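Local atomic coordinates of SidF, inhibitor of growth family, member 3 (Legionella pneumophila subsp. pneumophila, PDB entry 4FYE), a protein that acts as a phosphoinositide phosphatase, probably removing the 3-phosphate from phosphatidylinositol 3,4,5-trisphosphate. Residues A[158-163]-A[168-173]; A[329-334]-A[340-345]; A[345-350]-A[402-407]. The protein carries 1 engineered substitution. One frame throughout, in Å; residues are numbered along the deposited sequence.

Contact 1 (A[158-163]-A[168-173])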
ATOM      1  N   ALA A 158       6.598  27.193  21.423  1.00 58.66           N
ATOM      2  CA  ALA A 158       7.300  28.465  21.275  1.00 60.33           C
ATOM      3  C   ALA A 158       7.303  28.886  19.845  1.00 60.76           C
ATOM      4  O   ALA A 158       7.402  30.057  19.541  1.00 65.58           O
ATOM      5  CB  ALA A 158       8.735  28.369  21.764  1.00 57.36           C
ATOM      6  N   VAL A 159       7.222  27.922  18.956  1.00 61.02           N
ATOM      7  CA  VAL A 159       7.093  28.197  17.538  1.00 61.34           C
ATOM      8  C   VAL A 159       5.679  28.692  17.268  1.00 67.02           C
ATOM      9  O   VAL A 159       5.462  29.448  16.309  1.00 77.05           O
ATOM     10  CB  VAL A 159       7.298  26.916  16.696  1.00 58.61           C
ATOM     11  CG1 VAL A 159       7.182  27.198  15.218  1.00 58.41           C
ATOM     12  CG2 VAL A 159       8.642  26.315  16.948  1.00 62.04           C
ATOM     13  N   ALA A 160       4.690  28.248  18.054  1.00 64.78           N
ATOM     14  CA  ALA A 160       3.301  28.618  17.716  1.00 63.80           C
ATOM     15  C   ALA A 160       3.037  30.012  18.215  1.00 64.63           C
ATOM     16  O   ALA A 160       2.257  30.747  17.628  1.00 69.84           O
ATOM     17  CB  ALA A 160       2.277  27.625  18.268  1.00 58.69           C
ATOM     18  N   LYS A 161       3.684  30.359  19.309  1.00 65.15           N
ATOM     19  CA  LYS A 161       3.593  31.686  19.881  1.00 71.08           C
ATOM     20  C   LYS A 161       4.240  32.669  18.946  1.00 70.94           C
ATOM     21  O   LYS A 161       3.653  33.665  18.616  1.00 75.25           O
ATOM     22  CB  LYS A 161       4.277  31.735  21.256  1.00 71.42           C
ATOM     23  CG  LYS A 161       4.567  33.137  21.756  1.00 78.92           C
ATOM     24  CD  LYS A 161       3.394  34.108  21.643  1.00 81.01           C
ATOM     25  CE  LYS A 161       2.356  33.838  22.717  1.00 83.46           C
ATOM     26  NZ  LYS A 161       1.669  35.107  23.132  1.00 83.97           N
ATOM     27  N   ALA A 162       5.452  32.370  18.506  1.00 72.00           N
ATOM     28  CA  ALA A 162       6.208  33.302  17.696  1.00 72.01           C
ATOM     29  C   ALA A 162       5.641  33.396  16.319  1.00 69.91           C
ATOM     30  O   ALA A 162       5.770  34.419  15.678  1.00 74.53           O
ATOM     31  CB  ALA A 162       7.663  32.896  17.609  1.00 72.37           C
ATOM     32  N   SER A 163       5.034  32.334  15.830  1.00 69.56           N
ATOM     33  CA  SER A 163       4.650  32.350  14.415  1.00 69.89           C
ATOM     34  C   SER A 163       3.256  32.924  14.238  1.00 72.75           C
ATOM     35  O   SER A 163       2.902  33.360  13.154  1.00 75.78           O
ATOM     36  CB  SER A 163       4.761  30.978  13.815  1.00 64.40           C
ATOM     37  OG  SER A 163       3.544  30.290  13.995  1.00 67.17           O
ATOM     38  N   LYS A 168      -2.502  22.952  15.070  1.00 75.29           N
ATOM     39  CA  LYS A 168      -3.218  22.285  13.945  1.00 76.50           C
ATOM     40  C   LYS A 168      -2.893  22.841  12.570  1.00 67.04           C
ATOM     41  O   LYS A 168      -2.859  22.132  11.599  1.00 68.46           O
ATOM     42  CB  LYS A 168      -4.743  22.276  14.156  1.00 88.82           C
ATOM     43  CG  LYS A 168      -5.227  21.003  14.850  1.00 99.21           C
ATOM     44  CD  LYS A 168      -6.606  20.548  14.364  1.00107.06           C
ATOM     45  CE  LYS A 168      -7.723  21.018  15.289  1.00112.45           C
ATOM     46  NZ  LYS A 168      -7.376  20.821  16.731  1.00105.30           N
ATOM     47  N   ALA A 169      -2.654  24.131  12.507  1.00 71.88           N
ATOM     48  CA  ALA A 169      -2.352  24.764  11.248  1.00 68.29           C
ATOM     49  C   ALA A 169      -0.936  24.364  10.762  1.00 62.88           C
ATOM     50  O   ALA A 169      -0.740  23.988   9.610  1.00 64.95           O
ATOM     51  CB  ALA A 169      -2.520  26.279  11.401  1.00 57.86           C
ATOM     52  N   LEU A 170       0.035  24.441  11.665  1.00 62.06           N
ATOM     53  CA  LEU A 170       1.422  24.080  11.391  1.00 60.23           C
ATOM     54  C   LEU A 170       1.527  22.668  10.845  1.00 59.99           C
ATOM     55  O   LEU A 170       2.176  22.415   9.826  1.00 59.13           O
ATOM     56  CB  LEU A 170       2.239  24.208  12.685  1.00 57.17           C
ATOM     57  CG  LEU A 170       2.529  25.686  12.957  1.00 58.45           C
ATOM     58  CD1 LEU A 170       3.063  25.893  14.354  1.00 58.39           C
ATOM     59  CD2 LEU A 170       3.519  26.192  11.926  1.00 53.63           C
ATOM     60  N   ASP A 171       0.841  21.767  11.529  1.00 64.06           N
ATOM     61  CA  ASP A 171       0.721  20.367  11.168  1.00 64.76           C
ATOM     62  C   ASP A 171       0.176  20.219   9.755  1.00 62.68           C
ATOM     63  O   ASP A 171       0.850  19.680   8.852  1.00 59.19           O
ATOM     64  CB  ASP A 171      -0.204  19.734  12.211  1.00 78.53           C
ATOM     65  CG  ASP A 171      -0.508  18.279  11.931  1.00 93.36           C
ATOM     66  OD1 ASP A 171       0.444  17.453  11.823  1.00 83.34           O
ATOM     67  OD2 ASP A 171      -1.723  17.974  11.832  1.00106.74           O
ATOM     68  N   LYS A 172      -1.024  20.766   9.547  1.00 68.20           N
ATOM     69  CA  LYS A 172      -1.638  20.829   8.222  1.00 67.74           C
ATOM     70  C   LYS A 172      -0.678  21.372   7.189  1.00 65.24           C
ATOM     71  O   LYS A 172      -0.558  20.817   6.118  1.00 69.20           O
ATOM     72  CB  LYS A 172      -2.877  21.705   8.273  1.00 83.75           C
ATOM     73  CG  LYS A 172      -4.014  21.279   7.355  1.00 94.73           C
ATOM     74  CD  LYS A 172      -5.361  21.715   7.944  1.00104.83           C
ATOM     75  CE  LYS A 172      -5.810  20.786   9.076  1.00108.79           C
ATOM     76  NZ  LYS A 172      -6.586  21.489  10.140  1.00108.21           N
ATOM     77  N   GLU A 173       0.021  22.459   7.477  1.00 63.93           N
ATOM     78  CA  GLU A 173       0.976  22.945   6.463  1.00 63.75           C
ATOM     79  C   GLU A 173       2.188  22.014   6.226  1.00 60.91           C
ATOM     80  O   GLU A 173       2.732  21.950   5.140  1.00 60.61           O
ATOM     81  CB  GLU A 173       1.466  24.336   6.816  1.00 61.20           C
ATOM     82  CG  GLU A 173       2.307  24.976   5.734  1.00 65.67           C
ATOM     83  CD  GLU A 173       1.501  25.327   4.480  1.00 79.18           C
ATOM     84  OE1 GLU A 173       0.274  25.026   4.404  1.00 81.59           O
ATOM     85  OE2 GLU A 173       2.098  25.921   3.551  1.00 80.00           O
TER
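Leu170 meets Val159, Ala160 and Ser163 at a helix-loop-helix corner. Helix 136-163 ends here, and helix 167-180 sets off almost at right angles to it. The two short segments run at 96° to each other, and their axes come no nearer than 11.1 Å. That is wide for packed helices, so one long side chain has to bridge the gap. Leu170 is that side chain, and it carries more than half of the buried surface. Its chi1 of -77° sets CG beside the backbone N, and its chi2 of 168° extends CD1 away from CA. CD1 makes every close contact from 168-173.

The three partners fan out on one side of CD1. Val159 comes with one branch: CG1 lies 4.4 Å from Leu170 CD1. Ala160 sits beside it, one residue on, where the nearest backbone approach of the segments also falls. Leu170 CD1 lies 4.3 Å from Ala160 CA and 4.4 Å from Ala160 CB, so this leucine methyl touches backbone and side chain alike. No hydrogen bond joins the two segments, and the touch is a light van der Waals one.

Other helices complete the burial. Val159 also rests on Leu82 and Ala86 of helix 71-92 and on Ile105 of helix 98-119, while Leu170 rests on Leu89. The corner is thus part of a small helical core.

Ser163 is the last partner. Its hydroxyl is hydrogen-bonded to the backbone N of His165 in the connecting loop, while Ser163 OG also lies 4.4 Å from Leu170 CD1.

Contact 2 (A[329-334]-A[340-345])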
ATOM      1  N   ASP A 329       4.890   3.254 -40.235  1.00 92.65           N
ATOM      2  CA  ASP A 329       6.094   2.705 -40.847  1.00 98.55           C
ATOM      3  C   ASP A 329       7.334   3.176 -40.099  1.00 95.12           C
ATOM      4  O   ASP A 329       8.198   2.365 -39.775  1.00 95.42           O
ATOM      5  CB  ASP A 329       6.136   3.041 -42.343  1.00109.43           C
ATOM      6  CG  ASP A 329       5.316   4.288 -42.689  1.00117.23           C
ATOM      7  OD1 ASP A 329       5.175   5.188 -41.805  1.00116.93           O
ATOM      8  OD2 ASP A 329       4.815   4.357 -43.843  1.00112.54           O
ATOM      9  N   GLU A 330       7.391   4.466 -39.765  1.00 93.56           N
ATOM     10  CA  GLU A 330       8.469   4.962 -38.923  1.00 93.08           C
ATOM     11  C   GLU A 330       7.999   5.580 -37.599  1.00 93.90           C
ATOM     12  O   GLU A 330       7.166   6.487 -37.548  1.00 97.02           O
ATOM     13  CB  GLU A 330       9.399   5.916 -39.681  1.00103.08           C
ATOM     14  CG  GLU A 330       8.715   6.759 -40.750  1.00115.47           C
ATOM     15  CD  GLU A 330       9.131   8.217 -40.700  1.00122.06           C
ATOM     16  OE1 GLU A 330       9.379   8.797 -41.780  1.00122.14           O
ATOM     17  OE2 GLU A 330       9.206   8.784 -39.580  1.00124.98           O
ATOM     18  N   LEU A 331       8.549   5.062 -36.517  1.00 90.21           N
ATOM     19  CA  LEU A 331       8.422   5.701 -35.221  1.00 91.85           C
ATOM     20  C   LEU A 331       9.417   6.869 -35.183  1.00 96.42           C
ATOM     21  O   LEU A 331      10.445   6.833 -35.867  1.00 97.03           O
ATOM     22  CB  LEU A 331       8.750   4.708 -34.099  1.00 83.75           C
ATOM     23  CG  LEU A 331       8.001   3.378 -33.978  1.00 83.27           C
ATOM     24  CD1 LEU A 331       8.957   2.229 -33.635  1.00 79.89           C
ATOM     25  CD2 LEU A 331       6.870   3.496 -32.965  1.00 79.88           C
ATOM     26  N   PRO A 332       9.113   7.913 -34.398  1.00 96.67           N
ATOM     27  CA  PRO A 332      10.005   9.063 -34.289  1.00100.59           C
ATOM     28  C   PRO A 332      11.365   8.752 -33.653  1.00 97.07           C
ATOM     29  O   PRO A 332      11.466   7.840 -32.837  1.00 95.99           O
ATOM     30  CB  PRO A 332       9.208  10.021 -33.409  1.00101.64           C
ATOM     31  CG  PRO A 332       7.794   9.701 -33.746  1.00100.12           C
ATOM     32  CD  PRO A 332       7.788   8.207 -33.830  1.00 97.49           C
ATOM     33  N   PRO A 333      12.403   9.516 -34.037  1.00100.72           N
ATOM     34  CA  PRO A 333      13.759   9.283 -33.538  1.00 99.24           C
ATOM     35  C   PRO A 333      13.877   9.403 -32.009  1.00 98.60           C
ATOM     36  O   PRO A 333      14.601   8.616 -31.384  1.00 99.21           O
ATOM     37  CB  PRO A 333      14.578  10.378 -34.245  1.00 99.56           C
ATOM     38  CG  PRO A 333      13.808  10.690 -35.491  1.00 96.76           C
ATOM     39  CD  PRO A 333      12.373  10.581 -35.067  1.00 99.43           C
ATOM     40  N   ASP A 334      13.172  10.366 -31.416  1.00 92.42           N
ATOM     41  CA  ASP A 334      13.266  10.603 -29.976  1.00 91.08           C
ATOM     42  C   ASP A 334      12.533   9.496 -29.185  1.00 90.30           C
ATOM     43  O   ASP A 334      11.302   9.358 -29.293  1.00 87.41           O
ATOM     44  CB  ASP A 334      12.697  11.990 -29.640  1.00 94.09           C
ATOM     45  CG  ASP A 334      13.264  12.562 -28.350  1.00 98.95           C
ATOM     46  OD1 ASP A 334      13.021  11.992 -27.261  1.00 94.51           O
ATOM     47  OD2 ASP A 334      13.969  13.599 -28.432  1.00103.63           O
ATOM     48  N   ALA A 340       5.509   7.537 -26.538  1.00 55.07           N
ATOM     49  CA  ALA A 340       4.214   8.240 -26.438  1.00 54.16           C
ATOM     50  C   ALA A 340       3.252   7.745 -27.546  1.00 53.87           C
ATOM     51  O   ALA A 340       2.060   7.553 -27.309  1.00 51.60           O
ATOM     52  CB  ALA A 340       4.402   9.775 -26.535  1.00 52.55           C
ATOM     53  N   GLN A 341       3.783   7.613 -28.757  1.00 52.76           N
ATOM     54  CA  GLN A 341       2.977   7.286 -29.913  1.00 58.51           C
ATOM     55  C   GLN A 341       2.439   5.848 -29.753  1.00 57.54           C
ATOM     56  O   GLN A 341       1.273   5.570 -29.997  1.00 59.46           O
ATOM     57  CB  GLN A 341       3.829   7.434 -31.183  1.00 59.99           C
ATOM     58  CG  GLN A 341       3.028   7.375 -32.453  1.00 71.76           C
ATOM     59  CD  GLN A 341       3.908   7.206 -33.717  1.00 83.48           C
ATOM     60  OE1 GLN A 341       4.961   6.538 -33.702  1.00 88.31           O
ATOM     61  NE2 GLN A 341       3.467   7.804 -34.821  1.00 80.84           N
ATOM     62  N   LEU A 342       3.303   4.940 -29.323  1.00 55.07           N
ATOM     63  CA  LEU A 342       2.921   3.594 -28.971  1.00 53.34           C
ATOM     64  C   LEU A 342       1.819   3.570 -27.923  1.00 52.85           C
ATOM     65  O   LEU A 342       0.869   2.823 -28.077  1.00 52.19           O
ATOM     66  CB  LEU A 342       4.136   2.853 -28.430  1.00 55.07           C
ATOM     67  CG  LEU A 342       4.932   1.989 -29.405  1.00 57.81           C
ATOM     68  CD1 LEU A 342       4.447   2.107 -30.848  1.00 55.12           C
ATOM     69  CD2 LEU A 342       6.425   2.219 -29.239  1.00 53.06           C
ATOM     70  N   ILE A 343       1.919   4.393 -26.879  1.00 48.29           N
ATOM     71  CA  ILE A 343       0.930   4.324 -25.808  1.00 47.54           C
ATOM     72  C   ILE A 343      -0.413   4.795 -26.310  1.00 50.40           C
ATOM     73  O   ILE A 343      -1.451   4.149 -26.098  1.00 50.57           O
ATOM     74  CB  ILE A 343       1.361   5.108 -24.584  1.00 45.89           C
ATOM     75  CG1 ILE A 343       2.504   4.361 -23.934  1.00 43.93           C
ATOM     76  CG2 ILE A 343       0.198   5.256 -23.576  1.00 44.49           C
ATOM     77  CD1 ILE A 343       3.197   5.183 -22.832  1.00 44.99           C
ATOM     78  N   LYS A 344      -0.365   5.893 -27.043  1.00 53.30           N
ATOM     79  CA  LYS A 344      -1.550   6.457 -27.642  1.00 54.73           C
ATOM     80  C   LYS A 344      -2.251   5.473 -28.600  1.00 51.73           C
ATOM     81  O   LYS A 344      -3.436   5.304 -28.528  1.00 50.92           O
ATOM     82  CB  LYS A 344      -1.221   7.773 -28.374  1.00 55.62           C
ATOM     83  CG  LYS A 344      -2.475   8.351 -29.023  1.00 59.30           C
ATOM     84  CD  LYS A 344      -2.249   9.327 -30.158  1.00 62.94           C
ATOM     85  CE  LYS A 344      -3.519   9.361 -30.988  1.00 70.80           C
ATOM     86  NZ  LYS A 344      -3.614  10.646 -31.731  1.00 80.29           N
ATOM     87  N   LEU A 345      -1.508   4.839 -29.486  1.00 49.88           N
ATOM     88  CA  LEU A 345      -2.116   3.900 -30.408  1.00 51.02           C
ATOM     89  C   LEU A 345      -2.617   2.682 -29.647  1.00 49.98           C
ATOM     90  O   LEU A 345      -3.677   2.190 -29.930  1.00 53.42           O
ATOM     91  CB  LEU A 345      -1.131   3.491 -31.515  1.00 52.16           C
ATOM     92  CG  LEU A 345      -0.927   4.557 -32.609  1.00 55.62           C
ATOM     93  CD1 LEU A 345       0.275   4.315 -33.523  1.00 54.50           C
ATOM     94  CD2 LEU A 345      -2.164   4.787 -33.476  1.00 54.37           C
TER
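Leu331 and Leu342 form the apolar part of this contact. The loop 329-334 passes alongside the helix that it is about to enter. Leu331 CD2 packs against Leu342 CD1 at 3.5 Å, a tight methyl-methyl approach. The two side chains cross at about a right angle, and Leu331 CD2 sits against both methyls of Leu342, with Leu342 CD2 at 4.0 Å.

The second kind of touch sets a polar atom against carbon. Gln341 has CG anti to its backbone N (chi1 -169°) and is extended beyond CG. It therefore stands out from the helix and delivers its amide to the loop. Its OE1 lies 3.3 Å from Pro332 CD and 3.7 Å from Leu331 CD2. The oxygen thus faces C-H groups of two successive loop residues. No hydrogen bond crosses between the segments.

Two local polar bonds lie within the loop and at its junction with the helix. Asp329 OD1 accepts a hydrogen bond from the backbone N of Glu330 at 3.1 Å; it is bent, with an N-H...O angle of 137°. Asp334 is the N-cap of the helix, and its OD1 makes a weak bond to the backbone N of Glu336.

The contact lies at the surface, on one flank of helix 335-349. Leu342 continues inward onto Leu318 and Trp319 of helix 315-320. Ile343 leads away to Ile396 and Thr398 of strand 391-399, so the helix lies between the loop and the sheet.

Contact 3 (A[345-350]-A[402-407])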
ATOM      1  N   LEU A 345      -1.508   4.839 -29.486  1.00 49.88           N
ATOM      2  CA  LEU A 345      -2.116   3.900 -30.408  1.00 51.02           C
ATOM      3  C   LEU A 345      -2.617   2.682 -29.647  1.00 49.98           C
ATOM      4  O   LEU A 345      -3.677   2.190 -29.930  1.00 53.42           O
ATOM      5  CB  LEU A 345      -1.131   3.491 -31.515  1.00 52.16           C
ATOM      6  CG  LEU A 345      -0.927   4.557 -32.609  1.00 55.62           C
ATOM      7  CD1 LEU A 345       0.275   4.315 -33.523  1.00 54.50           C
ATOM      8  CD2 LEU A 345      -2.164   4.787 -33.476  1.00 54.37           C
ATOM      9  N   TYR A 346      -1.869   2.232 -28.643  1.00 50.23           N
ATOM     10  CA  TYR A 346      -2.245   1.097 -27.858  1.00 47.54           C
ATOM     11  C   TYR A 346      -3.601   1.341 -27.218  1.00 52.60           C
ATOM     12  O   TYR A 346      -4.483   0.419 -27.222  1.00 51.20           O
ATOM     13  CB  TYR A 346      -1.188   0.743 -26.801  1.00 45.85           C
ATOM     14  CG  TYR A 346      -1.689  -0.297 -25.785  1.00 44.77           C
ATOM     15  CD1 TYR A 346      -2.027  -1.587 -26.179  1.00 49.58           C
ATOM     16  CD2 TYR A 346      -1.860   0.017 -24.493  1.00 41.47           C
ATOM     17  CE1 TYR A 346      -2.513  -2.523 -25.275  1.00 44.53           C
ATOM     18  CE2 TYR A 346      -2.330  -0.897 -23.586  1.00 43.33           C
ATOM     19  CZ  TYR A 346      -2.673  -2.165 -23.992  1.00 46.22           C
ATOM     20  OH  TYR A 346      -3.171  -3.101 -23.090  1.00 47.24           O
ATOM     21  N   VAL A 347      -3.761   2.562 -26.675  1.00 50.67           N
ATOM     22  CA  VAL A 347      -4.935   2.895 -25.880  1.00 51.44           C
ATOM     23  C   VAL A 347      -6.154   3.023 -26.789  1.00 54.63           C
ATOM     24  O   VAL A 347      -7.253   2.603 -26.427  1.00 58.58           O
ATOM     25  CB  VAL A 347      -4.771   4.228 -25.088  1.00 51.57           C
ATOM     26  CG1 VAL A 347      -6.121   4.644 -24.508  1.00 47.81           C
ATOM     27  CG2 VAL A 347      -3.748   4.081 -23.985  1.00 43.85           C
ATOM     28  N   GLU A 348      -5.922   3.537 -27.989  1.00 53.54           N
ATOM     29  CA  GLU A 348      -6.964   3.831 -28.947  1.00 56.27           C
ATOM     30  C   GLU A 348      -7.549   2.509 -29.478  1.00 58.62           C
ATOM     31  O   GLU A 348      -8.748   2.379 -29.631  1.00 59.66           O
ATOM     32  CB  GLU A 348      -6.374   4.761 -30.011  1.00 60.57           C
ATOM     33  CG  GLU A 348      -7.158   4.992 -31.304  1.00 78.09           C
ATOM     34  CD  GLU A 348      -6.346   5.812 -32.352  1.00 85.48           C
ATOM     35  OE1 GLU A 348      -6.512   5.572 -33.583  1.00 90.73           O
ATOM     36  OE2 GLU A 348      -5.532   6.699 -31.951  1.00 86.67           O
ATOM     37  N   HIS A 349      -6.719   1.491 -29.637  1.00 52.97           N
ATOM     38  CA  HIS A 349      -7.186   0.219 -30.154  1.00 51.27           C
ATOM     39  C   HIS A 349      -7.374  -0.929 -29.179  1.00 51.86           C
ATOM     40  O   HIS A 349      -7.708  -2.018 -29.615  1.00 52.17           O
ATOM     41  CB  HIS A 349      -6.238  -0.220 -31.284  1.00 51.96           C
ATOM     42  CG  HIS A 349      -6.113   0.812 -32.372  1.00 50.50           C
ATOM     43  ND1 HIS A 349      -6.932   0.843 -33.431  1.00 54.64           N
ATOM     44  CD2 HIS A 349      -5.303   1.886 -32.491  1.00 50.43           C
ATOM     45  CE1 HIS A 349      -6.640   1.871 -34.210  1.00 54.07           C
ATOM     46  NE2 HIS A 349      -5.634   2.516 -33.643  1.00 54.48           N
ATOM     47  N   ASN A 350      -7.146  -0.747 -27.874  1.00 51.02           N
ATOM     48  CA  ASN A 350      -7.381  -1.847 -26.960  1.00 50.55           C
ATOM     49  C   ASN A 350      -8.207  -1.434 -25.747  1.00 52.68           C
ATOM     50  O   ASN A 350      -7.911  -0.410 -25.106  1.00 50.59           O
ATOM     51  CB  ASN A 350      -6.020  -2.455 -26.507  1.00 51.12           C
ATOM     52  CG  ASN A 350      -5.237  -3.126 -27.677  1.00 49.15           C
ATOM     53  OD1 ASN A 350      -5.323  -4.316 -27.871  1.00 51.76           O
ATOM     54  ND2 ASN A 350      -4.481  -2.373 -28.400  1.00 44.28           N
ATOM     55  N   THR A 402       1.732  15.217 -22.916  1.00 76.53           N
ATOM     56  CA  THR A 402       0.678  14.608 -23.742  1.00 72.78           C
ATOM     57  C   THR A 402      -0.116  13.599 -22.935  1.00 66.81           C
ATOM     58  O   THR A 402       0.443  12.826 -22.171  1.00 57.85           O
ATOM     59  CB  THR A 402       1.258  13.808 -24.940  1.00 72.70           C
ATOM     60  OG1 THR A 402       2.313  12.949 -24.465  1.00 71.66           O
ATOM     61  CG2 THR A 402       1.769  14.721 -26.086  1.00 74.79           C
ATOM     62  N   GLU A 403      -1.408  13.552 -23.176  1.00 62.72           N
ATOM     63  CA  GLU A 403      -2.227  12.569 -22.508  1.00 62.77           C
ATOM     64  C   GLU A 403      -3.388  12.170 -23.410  1.00 60.44           C
ATOM     65  O   GLU A 403      -3.655  12.856 -24.383  1.00 67.53           O
ATOM     66  CB  GLU A 403      -2.733  13.147 -21.198  1.00 62.98           C
ATOM     67  CG  GLU A 403      -3.609  14.358 -21.444  1.00 70.91           C
ATOM     68  CD  GLU A 403      -3.953  15.137 -20.192  1.00 74.37           C
ATOM     69  OE1 GLU A 403      -4.954  15.860 -20.233  1.00 84.13           O
ATOM     70  OE2 GLU A 403      -3.238  15.062 -19.180  1.00 73.17           O
ATOM     71  N   VAL A 404      -4.066  11.065 -23.099  1.00 56.13           N
ATOM     72  CA  VAL A 404      -5.258  10.634 -23.848  1.00 53.82           C
ATOM     73  C   VAL A 404      -6.342  10.216 -22.900  1.00 56.02           C
ATOM     74  O   VAL A 404      -6.058   9.847 -21.755  1.00 57.84           O
ATOM     75  CB  VAL A 404      -4.919   9.491 -24.859  1.00 53.81           C
ATOM     76  CG1 VAL A 404      -3.887  10.008 -25.877  1.00 54.72           C
ATOM     77  CG2 VAL A 404      -4.368   8.241 -24.164  1.00 45.26           C
ATOM     78  N   GLU A 405      -7.584  10.237 -23.359  1.00 61.08           N
ATOM     79  CA  GLU A 405      -8.700   9.886 -22.486  1.00 64.02           C
ATOM     80  C   GLU A 405      -9.264   8.535 -22.914  1.00 64.32           C
ATOM     81  O   GLU A 405      -9.368   8.305 -24.098  1.00 62.35           O
ATOM     82  CB  GLU A 405      -9.790  10.972 -22.581  1.00 76.68           C
ATOM     83  CG  GLU A 405      -9.580  12.167 -21.642  1.00 95.50           C
ATOM     84  CD  GLU A 405     -10.902  12.772 -21.147  1.00115.05           C
ATOM     85  OE1 GLU A 405     -11.192  12.657 -19.928  1.00116.05           O
ATOM     86  OE2 GLU A 405     -11.665  13.354 -21.967  1.00118.30           O
ATOM     87  N   THR A 406      -9.626   7.659 -21.975  1.00 56.42           N
ATOM     88  CA  THR A 406     -10.214   6.369 -22.308  1.00 57.59           C
ATOM     89  C   THR A 406     -11.132   5.874 -21.219  1.00 54.92           C
ATOM     90  O   THR A 406     -10.881   6.063 -20.036  1.00 55.67           O
ATOM     91  CB  THR A 406      -9.212   5.195 -22.155  1.00 60.48           C
ATOM     92  OG1 THR A 406      -7.893   5.651 -21.891  1.00 58.93           O
ATOM     93  CG2 THR A 406      -9.287   4.230 -23.271  1.00 53.07           C
ATOM     94  N   ALA A 407     -12.089   5.079 -21.616  1.00 52.33           N
ATOM     95  CA  ALA A 407     -12.831   4.261 -20.673  1.00 56.79           C
ATOM     96  C   ALA A 407     -11.875   3.193 -20.155  1.00 51.74           C
ATOM     97  O   ALA A 407     -11.017   2.790 -20.913  1.00 58.46           O
ATOM     98  CB  ALA A 407     -14.032   3.635 -21.386  1.00 52.09           C
TER
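Val347 of helix 335-349 packs against Thr406 and Val404 of strand 402-416. This is a helix laid on the face of a mixed four-stranded beta-sheet, in an alpha/beta part of the phosphatase domain. The strand side chains alternate. Val404 and Thr406 point to the helix, and Glu405 between them points away.

The tight part is the meeting of Val347 with Thr406. With chi1 at 169°, CG1 of Val347 is anti to the backbone N and reaches out to the strand. It lies 3.3 Å from Thr406 OG1 and 3.4 Å from Thr406 CG2. One methyl is therefore set against both branches of the threonine. The hydroxyl meets carbon here, and no hydrogen bond links the two segments.

Val404 makes the looser part. Its CG2 is 4.0 Å from Val347 CG1, an ordinary van der Waals distance. A second approach, 4.1 Å from Val404 CG2 to Val347 CB, shows that this methyl lies along the flank of Val347. Glu348 is exposed at the edge of the contact, and exposed Glu405 points from the strand away from the helix.

Within the sheet, Val404 and Thr406 share backbone hydrogen bonds with Ile396 and Ile394 of the antiparallel strand 391-399. Near the end of the helix the ring of His349 stacks with that of Tyr326. Asn350 turns its amide back to the helix, and its ND2 has two acceptors, the carbonyl O of Lys321 and that of Tyr346. Asn350 ND2 donates to Tyr346 O at 3.0 Å, with an N-H...O angle of 161°, on a lone pair in the carbonyl plane.

From the N terminus, contact 1 comes first and closes the short turn between helices 136-163 and 167-180, with four residues between its segments. Contact 2 follows much later. It spans five residues, all helical, and ties the entry loop of helix 335-349 to that helix. Contact 3 then opens from the same helix and closes over 51 residues, which include strand 353-360, helix 373-387 and strand 391-399. The contacts run in series, so none nests in or crosses another. Contacts 2 and 3 share Leu345 and touch through Lys344 and Val404. Together they join loop, helix and sheet. Contact 1 lies apart, its centre about 50 Å from that of contact 2.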